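Local coordinates for protein serine acetyltransferase (Entamoeba histolytica, PDB 3Q1X) that binds L-serine and probably acetylates its hydroxyl group to O-acetylserine, the precursor of cysteine in the parasite's amino-acid biosynthesis, at residues N3-I8 against E64-V69; A9-E14 against K95-K100; T77-E82 against E147-R152. All coordinates share one frame; numbering follows the deposited sequence.

Contact 1. Residues N3-I8 against E64-V69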
loop_
_atom_site.group_PDB
_atom_site.type_symbol
_atom_site.label_atom_id
_atom_site.label_comp_id
_atom_site.label_asym_id
_atom_site.label_seq_id
_atom_site.Cartn_x
_atom_site.Cartn_y
_atom_site.Cartn_z
ATOM N N ASN A 3 -26.878 -20.606 18.438
ATOM C CA ASN A 3 -26.502 -21.823 19.159
ATOM C C ASN A 3 -25.246 -22.461 18.574
ATOM O O ASN A 3 -24.410 -22.978 19.319
ATOM C CB ASN A 3 -27.669 -22.814 19.218
ATOM C CG ASN A 3 -28.854 -22.278 20.019
ATOM O OD1 ASN A 3 -28.696 -21.420 20.883
ATOM N ND2 ASN A 3 -30.050 -22.789 19.731
ATOM N N TYR A 4 -25.111 -22.398 17.247
ATOM C CA TYR A 4 -23.899 -22.856 16.562
ATOM C C TYR A 4 -22.712 -21.952 16.906
ATOM O O TYR A 4 -21.605 -22.439 17.102
ATOM C CB TYR A 4 -24.116 -22.938 15.039
ATOM C CG TYR A 4 -23.093 -23.785 14.299
ATOM C CD1 TYR A 4 -22.895 -25.127 14.632
ATOM C CD2 TYR A 4 -22.329 -23.249 13.256
ATOM C CE1 TYR A 4 -21.959 -25.911 13.959
ATOM C CE2 TYR A 4 -21.384 -24.042 12.565
ATOM C CZ TYR A 4 -21.207 -25.366 12.934
ATOM O OH TYR A 4 -20.296 -26.165 12.280
ATOM N N ILE A 5 -22.959 -20.647 17.001
ATOM C CA ILE A 5 -21.936 -19.677 17.423
ATOM C C ILE A 5 -21.437 -20.014 18.819
ATOM O O ILE A 5 -20.228 -20.094 19.035
ATOM C CB ILE A 5 -22.450 -18.208 17.385
ATOM C CG1 ILE A 5 -22.576 -17.726 15.939
ATOM C CG2 ILE A 5 -21.517 -17.275 18.168
ATOM C CD1 ILE A 5 -23.392 -16.454 15.762
ATOM N N TYR A 6 -22.366 -20.244 19.750
ATOM C CA TYR A 6 -21.981 -20.637 21.104
ATOM C C TYR A 6 -21.056 -21.865 21.111
ATOM O O TYR A 6 -20.063 -21.891 21.849
ATOM C CB TYR A 6 -23.186 -20.906 22.025
ATOM C CG TYR A 6 -22.693 -21.673 23.227
ATOM C CD1 TYR A 6 -22.116 -21.013 24.315
ATOM C CD2 TYR A 6 -22.684 -23.066 23.230
ATOM C CE1 TYR A 6 -21.600 -21.723 25.391
ATOM C CE2 TYR A 6 -22.156 -23.786 24.306
ATOM C CZ TYR A 6 -21.624 -23.108 25.381
ATOM O OH TYR A 6 -21.111 -23.822 26.438
ATOM N N SER A 7 -21.396 -22.878 20.308
ATOM C CA SER A 7 -20.626 -24.128 20.270
ATOM C C SER A 7 -19.242 -23.916 19.682
ATOM O O SER A 7 -18.263 -24.481 20.170
ATOM C CB SER A 7 -21.361 -25.222 19.490
ATOM O OG SER A 7 -21.235 -25.053 18.080
ATOM N N ILE A 8 -19.177 -23.102 18.629
ATOM C CA ILE A 8 -17.905 -22.795 17.981
ATOM C C ILE A 8 -17.030 -21.930 18.895
ATOM O O ILE A 8 -15.833 -22.179 19.015
ATOM C CB ILE A 8 -18.102 -22.164 16.564
ATOM C CG1 ILE A 8 -18.770 -23.165 15.599
ATOM C CG2 ILE A 8 -16.784 -21.645 15.980
ATOM C CD1 ILE A 8 -18.008 -24.471 15.358
ATOM N N GLU A 64 -17.700 -11.355 20.272
ATOM C CA GLU A 64 -16.987 -10.893 19.075
ATOM C C GLU A 64 -17.325 -11.727 17.844
ATOM O O GLU A 64 -17.482 -11.191 16.740
ATOM C CB GLU A 64 -15.471 -10.882 19.305
ATOM C CG GLU A 64 -15.003 -10.029 20.492
ATOM C CD GLU A 64 -15.235 -8.527 20.326
ATOM O OE1 GLU A 64 -15.511 -8.047 19.203
ATOM O OE2 GLU A 64 -15.131 -7.817 21.348
ATOM N N LEU A 65 -17.461 -13.036 18.042
ATOM C CA LEU A 65 -17.800 -13.931 16.943
ATOM C C LEU A 65 -19.173 -13.586 16.359
ATOM O O LEU A 65 -19.360 -13.623 15.137
ATOM C CB LEU A 65 -17.732 -15.397 17.390
ATOM C CG LEU A 65 -17.944 -16.459 16.314
ATOM C CD1 LEU A 65 -17.021 -16.234 15.125
ATOM C CD2 LEU A 65 -17.753 -17.857 16.892
ATOM N N THR A 66 -20.119 -13.242 17.237
ATOM C CA THR A 66 -21.462 -12.799 16.846
ATOM C C THR A 66 -21.407 -11.511 16.023
ATOM O O THR A 66 -22.079 -11.402 14.993
ATOM C CB THR A 66 -22.364 -12.601 18.098
ATOM O OG1 THR A 66 -22.447 -13.841 18.810
ATOM C CG2 THR A 66 -23.785 -12.148 17.711
ATOM N N LYS A 67 -20.612 -10.543 16.479
ATOM C CA LYS A 67 -20.459 -9.282 15.752
ATOM C C LYS A 67 -19.913 -9.524 14.351
ATOM O O LYS A 67 -20.415 -8.947 13.382
ATOM C CB LYS A 67 -19.563 -8.298 16.507
ATOM C CG LYS A 67 -20.178 -7.737 17.773
ATOM C CD LYS A 67 -19.482 -6.436 18.166
ATOM C CE LYS A 67 -19.293 -6.312 19.674
ATOM N NZ LYS A 67 -20.574 -6.209 20.421
ATOM N N LEU A 68 -18.900 -10.383 14.253
ATOM C CA LEU A 68 -18.334 -10.780 12.958
ATOM C C LEU A 68 -19.342 -11.503 12.065
ATOM O O LEU A 68 -19.479 -11.173 10.887
ATOM C CB LEU A 68 -17.089 -11.654 13.136
ATOM C CG LEU A 68 -16.337 -12.021 11.846
ATOM C CD1 LEU A 68 -15.742 -10.800 11.137
ATOM C CD2 LEU A 68 -15.280 -13.057 12.117
ATOM N N VAL A 69 -20.029 -12.496 12.630
ATOM C CA VAL A 69 -21.045 -13.252 11.903
ATOM C C VAL A 69 -22.142 -12.327 11.367
ATOM O O VAL A 69 -22.529 -12.420 10.204
ATOM C CB VAL A 69 -21.642 -14.392 12.790
ATOM C CG1 VAL A 69 -23.055 -14.768 12.347
ATOM C CG2 VAL A 69 -20.726 -15.602 12.763
#

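Contact 2. Residues A9-E14 against K95-K100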
loop_
_atom_site.group_PDB
_atom_site.type_symbol
_atom_site.label_atom_id
_atom_site.label_comp_id
_atom_site.label_asym_id
_atom_site.label_seq_id
_atom_site.Cartn_x
_atom_site.Cartn_y
_atom_site.Cartn_z
ATOM N N ALA A 9 -17.623 -20.935 19.554
ATOM C CA ALA A 9 -16.883 -20.095 20.504
ATOM C C ALA A 9 -16.375 -20.894 21.698
ATOM O O ALA A 9 -15.300 -20.612 22.226
ATOM C CB ALA A 9 -17.736 -18.934 20.981
ATOM N N HIS A 10 -17.160 -21.885 22.124
ATOM C CA HIS A 10 -16.726 -22.793 23.179
ATOM C C HIS A 10 -15.474 -23.579 22.768
ATOM O O HIS A 10 -14.524 -23.663 23.547
ATOM C CB HIS A 10 -17.846 -23.746 23.601
ATOM C CG HIS A 10 -17.413 -24.751 24.624
ATOM N ND1 HIS A 10 -17.165 -24.414 25.937
ATOM C CD2 HIS A 10 -17.151 -26.075 24.520
ATOM C CE1 HIS A 10 -16.781 -25.490 26.601
ATOM N NE2 HIS A 10 -16.764 -26.512 25.764
ATOM N N GLN A 11 -15.485 -24.147 21.559
ATOM C CA GLN A 11 -14.346 -24.912 21.032
ATOM C C GLN A 11 -13.090 -24.044 20.894
ATOM O O GLN A 11 -12.019 -24.427 21.365
ATOM C CB GLN A 11 -14.689 -25.601 19.700
ATOM C CG GLN A 11 -13.488 -26.307 19.062
ATOM C CD GLN A 11 -13.852 -27.260 17.934
ATOM O OE1 GLN A 11 -14.965 -27.238 17.407
ATOM N NE2 GLN A 11 -12.890 -28.094 17.542
ATOM N N LEU A 12 -13.242 -22.879 20.267
ATOM C CA LEU A 12 -12.154 -21.903 20.125
ATOM C C LEU A 12 -11.587 -21.469 21.484
ATOM O O LEU A 12 -10.370 -21.302 21.638
ATOM C CB LEU A 12 -12.633 -20.685 19.328
ATOM C CG LEU A 12 -12.877 -20.847 17.821
ATOM C CD1 LEU A 12 -13.556 -19.602 17.254
ATOM C CD2 LEU A 12 -11.598 -21.151 17.046
ATOM N N TYR A 13 -12.463 -21.308 22.471
ATOM C CA TYR A 13 -12.017 -20.942 23.814
ATOM C C TYR A 13 -11.173 -22.036 24.473
ATOM O O TYR A 13 -10.142 -21.745 25.093
ATOM C CB TYR A 13 -13.205 -20.557 24.701
ATOM C CG TYR A 13 -12.797 -20.137 26.095
ATOM C CD1 TYR A 13 -12.147 -18.922 26.316
ATOM C CD2 TYR A 13 -13.054 -20.960 27.192
ATOM C CE1 TYR A 13 -11.763 -18.535 27.599
ATOM C CE2 TYR A 13 -12.678 -20.582 28.476
ATOM C CZ TYR A 13 -12.035 -19.369 28.671
ATOM O OH TYR A 13 -11.661 -18.993 29.938
ATOM N N GLU A 14 -11.622 -23.286 24.339
ATOM C CA GLU A 14 -10.904 -24.448 24.865
ATOM C C GLU A 14 -9.544 -24.622 24.188
ATOM O O GLU A 14 -8.561 -24.998 24.836
ATOM C CB GLU A 14 -11.751 -25.716 24.708
ATOM C CG GLU A 14 -12.882 -25.851 25.733
ATOM C CD GLU A 14 -12.379 -25.989 27.168
ATOM O OE1 GLU A 14 -11.582 -26.913 27.444
ATOM O OE2 GLU A 14 -12.785 -25.172 28.024
ATOM N N LYS A 95 -15.611 -24.013 9.885
ATOM C CA LYS A 95 -14.170 -24.083 9.633
ATOM C C LYS A 95 -13.294 -23.309 10.619
ATOM O O LYS A 95 -12.075 -23.429 10.565
ATOM C CB LYS A 95 -13.862 -23.587 8.210
ATOM C CG LYS A 95 -14.345 -24.497 7.094
ATOM C CD LYS A 95 -13.356 -25.619 6.796
ATOM C CE LYS A 95 -13.963 -26.594 5.808
ATOM N NZ LYS A 95 -15.014 -27.447 6.441
ATOM N N LEU A 96 -13.881 -22.510 11.512
ATOM C CA LEU A 96 -13.048 -21.631 12.362
ATOM C C LEU A 96 -12.035 -22.361 13.259
ATOM O O LEU A 96 -10.893 -21.889 13.402
ATOM C CB LEU A 96 -13.895 -20.628 13.168
ATOM C CG LEU A 96 -14.581 -19.560 12.315
ATOM C CD1 LEU A 96 -15.473 -18.678 13.183
ATOM C CD2 LEU A 96 -13.568 -18.704 11.560
ATOM N N PRO A 97 -12.424 -23.503 13.853
ATOM C CA PRO A 97 -11.402 -24.248 14.610
ATOM C C PRO A 97 -10.225 -24.728 13.749
ATOM O O PRO A 97 -9.072 -24.580 14.170
ATOM C CB PRO A 97 -12.183 -25.433 15.192
ATOM C CG PRO A 97 -13.575 -24.923 15.304
ATOM C CD PRO A 97 -13.773 -24.057 14.082
ATOM N N SER A 98 -10.499 -25.258 12.555
ATOM C CA SER A 98 -9.416 -25.742 11.691
ATOM C C SER A 98 -8.533 -24.591 11.197
ATOM O O SER A 98 -7.315 -24.727 11.121
ATOM C CB SER A 98 -9.934 -26.591 10.521
ATOM O OG SER A 98 -10.736 -25.857 9.622
ATOM N N ILE A 99 -9.155 -23.462 10.871
ATOM C CA ILE A 99 -8.416 -22.251 10.515
ATOM C C ILE A 99 -7.503 -21.798 11.662
ATOM O O ILE A 99 -6.344 -21.449 11.433
ATOM C CB ILE A 99 -9.372 -21.123 10.051
ATOM C CG1 ILE A 99 -10.094 -21.568 8.771
ATOM C CG2 ILE A 99 -8.605 -19.810 9.863
ATOM C CD1 ILE A 99 -11.266 -20.704 8.366
ATOM N N LYS A 100 -8.024 -21.814 12.891
ATOM C CA LYS A 100 -7.226 -21.465 14.074
ATOM C C LYS A 100 -5.952 -22.322 14.150
ATOM O O LYS A 100 -4.856 -21.801 14.351
ATOM C CB LYS A 100 -8.058 -21.620 15.356
ATOM C CG LYS A 100 -7.258 -21.509 16.660
ATOM C CD LYS A 100 -6.699 -20.100 16.866
ATOM C CE LYS A 100 -5.639 -20.085 17.958
ATOM N NZ LYS A 100 -6.063 -20.834 19.172
HETATM O O HOH W 1 -8.690 -20.257 19.791
#

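Contact 3. Residues T77-E82 against E147-R152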
loop_
_atom_site.group_PDB
_atom_site.type_symbol
_atom_site.label_atom_id
_atom_site.label_comp_id
_atom_site.label_asym_id
_atom_site.label_seq_id
_atom_site.Cartn_x
_atom_site.Cartn_y
_atom_site.Cartn_z
ATOM N N THR A 77 -25.418 -11.059 2.192
ATOM C CA THR A 77 -26.815 -10.864 1.784
ATOM C C THR A 77 -26.956 -9.728 0.751
ATOM O O THR A 77 -27.686 -9.859 -0.245
ATOM C CB THR A 77 -27.713 -10.579 3.005
ATOM O OG1 THR A 77 -27.702 -11.718 3.887
ATOM C CG2 THR A 77 -29.146 -10.285 2.571
ATOM N N ALA A 78 -26.252 -8.624 0.988
ATOM C CA ALA A 78 -26.298 -7.465 0.083
ATOM C C ALA A 78 -25.931 -7.827 -1.358
ATOM O O ALA A 78 -26.588 -7.384 -2.298
ATOM C CB ALA A 78 -25.420 -6.332 0.602
ATOM N N TYR A 79 -24.901 -8.652 -1.513
ATOM C CA TYR A 79 -24.404 -9.059 -2.824
ATOM C C TYR A 79 -25.115 -10.281 -3.401
ATOM O O TYR A 79 -25.069 -10.525 -4.609
ATOM C CB TYR A 79 -22.913 -9.366 -2.736
ATOM C CG TYR A 79 -22.022 -8.150 -2.645
ATOM C CD1 TYR A 79 -21.659 -7.440 -3.791
ATOM C CD2 TYR A 79 -21.530 -7.722 -1.414
ATOM C CE1 TYR A 79 -20.820 -6.338 -3.699
ATOM C CE2 TYR A 79 -20.710 -6.629 -1.313
ATOM C CZ TYR A 79 -20.353 -5.942 -2.456
ATOM O OH TYR A 79 -19.529 -4.848 -2.365
ATOM N N ASN A 80 -25.768 -11.047 -2.536
ATOM C CA ASN A 80 -26.381 -12.303 -2.930
ATOM C C ASN A 80 -27.822 -12.369 -2.432
ATOM O O ASN A 80 -28.674 -11.596 -2.893
ATOM C CB ASN A 80 -25.538 -13.474 -2.415
ATOM C CG ASN A 80 -24.092 -13.416 -2.898
ATOM O OD1 ASN A 80 -23.757 -13.947 -3.966
ATOM N ND2 ASN A 80 -23.226 -12.777 -2.112
ATOM N N ASP A 81 -28.095 -13.281 -1.498
ATOM C CA ASP A 81 -29.402 -13.331 -0.841
ATOM C C ASP A 81 -29.292 -13.870 0.588
ATOM O O ASP A 81 -28.247 -14.399 0.987
ATOM C CB ASP A 81 -30.388 -14.161 -1.670
ATOM C CG ASP A 81 -29.942 -15.597 -1.823
ATOM O OD1 ASP A 81 -29.414 -15.949 -2.899
ATOM O OD2 ASP A 81 -30.095 -16.366 -0.860
ATOM N N GLU A 82 -30.386 -13.733 1.337
ATOM C CA GLU A 82 -30.457 -14.111 2.749
ATOM C C GLU A 82 -30.098 -15.582 3.004
ATOM O O GLU A 82 -29.313 -15.887 3.915
ATOM C CB GLU A 82 -31.857 -13.799 3.301
ATOM C CG GLU A 82 -32.243 -12.308 3.359
ATOM C CD GLU A 82 -32.679 -11.693 2.009
ATOM O OE1 GLU A 82 -32.772 -12.403 0.972
ATOM O OE2 GLU A 82 -32.933 -10.470 1.996
ATOM N N GLU A 147 -19.465 -18.066 -3.306
ATOM C CA GLU A 147 -19.596 -16.617 -3.249
ATOM C C GLU A 147 -18.465 -15.964 -4.049
ATOM O O GLU A 147 -17.331 -16.448 -4.038
ATOM C CB GLU A 147 -19.627 -16.144 -1.790
ATOM C CG GLU A 147 -20.419 -14.861 -1.549
ATOM C CD GLU A 147 -19.640 -13.607 -1.894
ATOM O OE1 GLU A 147 -18.411 -13.585 -1.652
ATOM O OE2 GLU A 147 -20.251 -12.637 -2.401
ATOM N N ARG A 148 -18.779 -14.881 -4.758
ATOM C CA ARG A 148 -17.827 -14.310 -5.702
ATOM C C ARG A 148 -17.642 -12.798 -5.568
ATOM O O ARG A 148 -16.800 -12.218 -6.245
ATOM C CB ARG A 148 -18.238 -14.672 -7.139
ATOM C CG ARG A 148 -18.163 -16.174 -7.473
ATOM C CD ARG A 148 -16.711 -16.619 -7.582
ATOM N NE ARG A 148 -16.602 -18.046 -7.866
ATOM C CZ ARG A 148 -16.636 -19.007 -6.944
ATOM N NH1 ARG A 148 -16.783 -18.702 -5.663
ATOM N NH2 ARG A 148 -16.530 -20.280 -7.308
ATOM N N TYR A 149 -18.426 -12.169 -4.702
ATOM C CA TYR A 149 -18.412 -10.715 -4.576
ATOM C C TYR A 149 -17.817 -10.208 -3.260
ATOM O O TYR A 149 -16.764 -9.538 -3.249
ATOM C CB TYR A 149 -19.827 -10.169 -4.763
ATOM C CG TYR A 149 -20.271 -10.153 -6.214
ATOM C CD1 TYR A 149 -20.734 -11.318 -6.827
ATOM C CD2 TYR A 149 -20.225 -8.982 -6.970
ATOM C CE1 TYR A 149 -21.133 -11.324 -8.158
ATOM C CE2 TYR A 149 -20.629 -8.977 -8.316
ATOM C CZ TYR A 149 -21.079 -10.160 -8.895
ATOM O OH TYR A 149 -21.484 -10.190 -10.213
ATOM N N TYR A 150 -18.494 -10.501 -2.152
ATOM C CA TYR A 150 -18.041 -9.983 -0.865
ATOM C C TYR A 150 -16.661 -10.526 -0.457
ATOM O O TYR A 150 -15.847 -9.779 0.098
ATOM C CB TYR A 150 -19.105 -10.147 0.245
ATOM C CG TYR A 150 -18.550 -9.872 1.624
ATOM C CD1 TYR A 150 -18.086 -8.598 1.983
ATOM C CD2 TYR A 150 -18.458 -10.892 2.558
ATOM C CE1 TYR A 150 -17.542 -8.365 3.253
ATOM C CE2 TYR A 150 -17.938 -10.669 3.817
ATOM C CZ TYR A 150 -17.479 -9.414 4.163
ATOM O OH TYR A 150 -16.956 -9.226 5.424
ATOM N N CYS A 151 -16.382 -11.802 -0.757
ATOM C CA CYS A 151 -15.054 -12.380 -0.450
ATOM C C CYS A 151 -13.930 -11.631 -1.175
ATOM O O CYS A 151 -12.839 -11.475 -0.630
ATOM C CB CYS A 151 -14.992 -13.897 -0.725
ATOM S SG CYS A 151 -15.208 -14.411 -2.471
ATOM N N ARG A 152 -14.209 -11.138 -2.384
ATOM C CA ARG A 152 -13.253 -10.271 -3.064
ATOM C C ARG A 152 -13.123 -8.901 -2.389
ATOM O O ARG A 152 -12.009 -8.390 -2.248
ATOM C CB ARG A 152 -13.587 -10.113 -4.551
ATOM C CG ARG A 152 -12.646 -9.148 -5.277
ATOM C CD ARG A 152 -11.201 -9.663 -5.377
ATOM N NE ARG A 152 -10.342 -8.736 -6.125
ATOM C CZ ARG A 152 -10.206 -8.715 -7.452
ATOM N NH1 ARG A 152 -10.861 -9.580 -8.223
ATOM N NH2 ARG A 152 -9.408 -7.820 -8.013
HETATM O O HOH W 2 -21.535 -14.382 -5.269
#

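Contact 1. Residues N3-I8 against E64-V69
Ile-5, Leu-65, Thr-66 and Val-69 form a buried, apolar helix-helix contact in the all-helical N-terminal half of the chain, where helix 2-18 lies across helix 59-79. Over these short segments the axes approach to 10.2 Å and run in broadly opposed directions, 132° apart. No hydrogen bond links the two segments; methyl packing makes the contact. Ile-5 carries most of the contact, and its two branches do different work. CG2, anti to the backbone N, lies beside the carbonyl carbon and meets the helix at Leu-65 and Thr-66. CG1, beside the backbone N (chi1 -73°), carries CD1 out to Val-69. There the two side chains reach toward each other tip to tip, with Ile-5 CD1 3.8 Å from Val-69 CG1 and little farther from the other branch of the valine. Against Leu-65 the isoleucine slides past in the opposite sense, and Ile-5 CG2 comes to 4.0 Å from Leu-65 CD2. Thr-66 crosses Ile-5 at about a right angle, placing Thr-66 OG1 3.6 Å from Ile-5 CG2. This is a plain van der Waals touch, since the hydroxyl is spent on a hydrogen bond to Ala-62 O, one turn earlier in its own helix. One turn beyond Ile-5, Ile-8 CG2 adds a second methyl, 4.0 Å from Leu-65 CD2, while the rest of its side chain leads away. Leu-65 CD2 is thus shared by two isoleucines of the same helix face. Beyond the contact, Leu-65 also packs on helix 82-113, and Val-69 touches Met-1. Aliphatic residues spaced about a turn apart and meeting across two crossing helices are typical of a helical-bundle core, here that of the N-terminal domain of serine acetyltransferases.

Contact 2. Residues A9-E14 against K95-K100
Leu-12 CG stands anti to its carbonyl carbon (chi1 -72°), and Gln-11 CG anti to its backbone N (chi1 175°), turning two neighbouring side chains of helix 2-18 toward Pro-97 on helix 82-113. This is a near-parallel helix pair of the N-terminal helical domain: the local axes are 9.6 Å apart and differ by 19°. The backbones come nearest at Leu-12 and Pro-97. Leu-12 CD2 sits between consecutive turns of the facing helix, 3.9 Å from Pro-97 CA, 3.8 Å from Leu-96 O and 4.0 Å from Lys-100 CB, while Leu-12 CD1 leans on Leu-96 CB. Gln-11, extended beyond CG, crosses the proline ring at about a right angle. Its amide rests against the CB and CG corner of that ring, with Gln-11 OE1 3.4 Å from Pro-97 CG and Gln-11 NE2 3.6 Å from Pro-97 CB. Pro-97 has no N-H to give, and the helix kinks where the nitrogens of Pro-97 and Ser-98 lack a bond to the preceding turn. Ile-44 and Phe-45 of helix 36-45 pack on Leu-12 and Lys-100 respectively. The polar link is indirect. Lys-100, bent at chi2 and chi4 but still reaching away from its own backbone, brings its amine to a salt bridge with Asp-19. Water 1 joins the segments, accepting from Lys-100 NZ at 2.8 Å and donating to Leu-12 O at 2.7 Å.

Contact 3. Residues T77-E82 against E147-R152
Tyr-79 and Asn-80, where helix 59-79 ends, meet the polar turn that starts helix 150-162, at the interface with the second subunit. Glu-147 is the hub of that turn. Bent at chi2 (-81°), it brings its carboxylate toward the backbone N-H groups of Tyr-149, just before the helix, and of Tyr-150 and Cys-151, its first two residues: Glu-147 OE1 accepts from Cys-151 N at 2.8 Å, and Glu-147 OE2 takes Tyr-150 N on its syn lone pair, also at 2.8 Å, and Tyr-149 N from above the carboxylate plane. Asn-80 ND2 reaches the anti lone pair of Glu-147 OE2 at 3.0 Å in a nearly straight bond (165°), its amide plane 85° from the carboxylate. The same ND2 bonds Val-76 O, which helps set the amide's rotation. Water 2 makes a second bridge, donating to Asn-80 OD1 at 2.6 Å and accepting from Arg-148 N at 2.8 Å. Tyr-79 CD1 lies 3.4 Å from Tyr-149 CB and Tyr-79 CD2 3.8 Å from Tyr-150 CB; the rings of Tyr-79 and Tyr-149 meet rim to rim rather than stacked. Arg-125 of the second subunit hydrogen-bonds Tyr-79 OH, and Tyr-29 of that subunit stands edge-to-face with the Tyr-79 ring. Three N-H donors on Glu-147 OE2 and one on Glu-147 OE1, at the positive end of a helix, would probably favour an ionised carboxylate.

How the contacts relate
Contacts 1 and 2 share helix 2-18 and form one continuous core. Their centres are about 10 Å apart, and Leu-65 CD1 of contact 1 touches Leu-96 CD1 of contact 2 at 3.5 Å. Helix 2-18 packs on helix 59-79 and on its successor, helix 82-113, at once. Contact 3 stands apart: its centre is about 20 Å from that of contact 1, although both use helix 59-79, and about 24 Å from that of contact 2. It joins the far end of helix 59-79 to the last helix before the left-handed beta-helix. The bound serine is lined by Ala-206, His-208, Arg-222 and His-223, none of which belongs to these contacts.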